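Local coordinates for MGS-M5 (Unidentified, PDB 4Q3N), which catalyses the NAD-dependent interconversion of lactate and pyruvate, as an L-lactate dehydrogenase of the lactate/malate dehydrogenase family from a deep-sea metagenome, at the interface of chains A and B. Coordinates in Å, arbitrary orientation; residue numbers count along the deposited sequence, not the author numbering. Chains: chain A/B, MGS-M5.

The interface of chains A and B. Residues chain A 16, 40, 43-44, 47-48; chain B 227, 229, 231-232.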
# COMPACT_ATOMS: atom_id res chain seq x y z
N MET A 16 16.31 11.60 -9.26
CA MET A 16 16.52 10.32 -8.58
C MET A 16 15.64 10.22 -7.29
O MET A 16 15.28 9.13 -6.92
CB MET A 16 18.00 10.10 -8.23
CG MET A 16 18.87 9.82 -9.50
SD MET A 16 18.23 8.45 -10.48
CE MET A 16 18.02 7.09 -9.26
N LYS A 40 26.96 7.27 -14.89
CA LYS A 40 26.23 7.71 -13.72
C LYS A 40 24.80 7.12 -13.73
O LYS A 40 24.33 6.55 -12.72
CB LYS A 40 26.22 9.24 -13.68
CG LYS A 40 25.11 9.89 -12.88
CD LYS A 40 25.46 10.14 -11.45
CE LYS A 40 24.67 11.34 -10.91
NZ LYS A 40 23.60 10.92 -9.93
N GLY A 43 24.95 3.55 -12.73
CA GLY A 43 25.15 3.41 -11.29
C GLY A 43 23.87 3.64 -10.52
O GLY A 43 23.57 2.93 -9.54
N GLU A 44 23.08 4.61 -10.97
CA GLU A 44 21.82 4.92 -10.29
C GLU A 44 20.85 3.76 -10.49
O GLU A 44 20.13 3.39 -9.59
CB GLU A 44 21.19 6.23 -10.83
CG GLU A 44 22.00 7.50 -10.47
CD GLU A 44 21.87 7.87 -8.99
OE1 GLU A 44 21.30 7.05 -8.21
OE2 GLU A 44 22.38 8.95 -8.58
N ASP A 47 21.77 1.01 -8.11
CA ASP A 47 21.50 1.32 -6.70
C ASP A 47 19.99 1.16 -6.45
O ASP A 47 19.58 0.66 -5.38
CB ASP A 47 21.98 2.75 -6.36
CG ASP A 47 22.26 2.97 -4.87
OD1 ASP A 47 22.37 1.98 -4.08
OD2 ASP A 47 22.41 4.16 -4.48
N LEU A 48 19.16 1.58 -7.42
CA LEU A 48 17.70 1.37 -7.28
C LEU A 48 17.37 -0.11 -7.33
O LEU A 48 16.60 -0.58 -6.51
CB LEU A 48 16.92 2.08 -8.37
CG LEU A 48 16.85 3.62 -8.34
CD1 LEU A 48 15.96 4.07 -9.54
CD2 LEU A 48 16.26 4.13 -7.02
N LYS B 227 28.47 6.92 -9.20
CA LYS B 227 27.67 7.99 -8.61
C LYS B 227 28.14 8.43 -7.20
O LYS B 227 27.33 8.90 -6.43
CB LYS B 227 26.19 7.56 -8.55
CG LYS B 227 25.96 6.29 -7.78
CD LYS B 227 24.41 6.08 -7.48
CE LYS B 227 23.97 6.93 -6.29
NZ LYS B 227 22.57 6.63 -5.81
N ALA B 229 28.63 7.39 -4.24
CA ALA B 229 28.27 6.72 -3.01
C ALA B 229 27.09 5.78 -3.29
O ALA B 229 26.37 6.01 -4.25
CB ALA B 229 27.90 7.76 -1.92
N TYR B 231 23.48 4.32 -1.69
CA TYR B 231 22.57 4.62 -0.59
C TYR B 231 21.11 4.24 -0.84
O TYR B 231 20.40 4.02 0.12
CB TYR B 231 22.61 6.12 -0.20
CG TYR B 231 22.73 7.11 -1.36
CD1 TYR B 231 21.60 7.62 -1.99
CD2 TYR B 231 24.01 7.59 -1.77
CE1 TYR B 231 21.73 8.58 -3.04
CE2 TYR B 231 24.14 8.46 -2.84
CZ TYR B 231 23.00 8.96 -3.45
OH TYR B 231 23.17 9.86 -4.46
N TYR B 232 20.66 4.13 -2.08
CA TYR B 232 19.25 3.73 -2.27
C TYR B 232 19.03 2.28 -1.82
O TYR B 232 18.03 1.93 -1.13
CB TYR B 232 18.83 3.94 -3.73
CG TYR B 232 18.77 5.42 -4.12
CD1 TYR B 232 18.14 6.33 -3.28
CD2 TYR B 232 19.35 5.88 -5.30
CE1 TYR B 232 18.08 7.68 -3.62
CE2 TYR B 232 19.29 7.22 -5.65
CZ TYR B 232 18.67 8.11 -4.79
OH TYR B 232 18.65 9.46 -5.11
O HOH W 1 21.21 10.00 -6.45
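B:Lys227 reaches across to A:Glu44 and A:Asp47, and its path from CB to the ammonium group shows how one long side chain can tie two acids of a neighbouring helix together. CB of B:Lys227 lies 4.0 Å from CD of A:Lys40, whose chain it crosses at about a right angle. CD packs on the carboxylate carbon CD of A:Glu44; the bend at chi3 (-80°) then carries CE past both oxygens of that group and NZ on to the acids. NZ of B:Lys227 ends in two salt bridges, 2.7 Å to OE1 of A:Glu44, met from above the carboxylate plane, and 2.8 Å to OD2 of A:Asp47, on the anti lone pair. NZ also lies over one face of the B:Tyr231 ring, toward its rim. A:Lys40 NZ takes the anti lone pair of OE2 and so steadies A:Glu44 from within its own chain.

OD2 of A:Asp47 is gripped by three donors. The backbone N of B:Tyr231 comes to the syn lone pair of A:Asp47 OD2 at 3.0 Å, nearly straight (174° at H), and N of B:Tyr232, the first residue of its helix, comes from above the plane. This carboxylate thus sits at the N-terminal end of helix 232-246 much as a capping group would, and the helix dipole would probably favour its negative charge. An alanine here would probably leave both amides and the B:Lys227 ammonium without this acceptor, and the helix start less firmly held.

The ring of B:Tyr232 turns its edge to OE1 of A:Glu44, while CE of A:Met16 touches CE2 of B:Tyr232 at 3.8 Å and A:Leu48 lies alongside. A water joins OE2 of A:Glu44 to both tyrosine hydroxyls.

Helix 38-49 of the NAD-binding Rossmann domain, with A:Met16 from helix 13-25, thus docks against the turn joining helices 206-227 and 232-246 of the partner's C-terminal domain, in a two-fold subunit contact of the four-chain assembly, probably the family's usual tetramer.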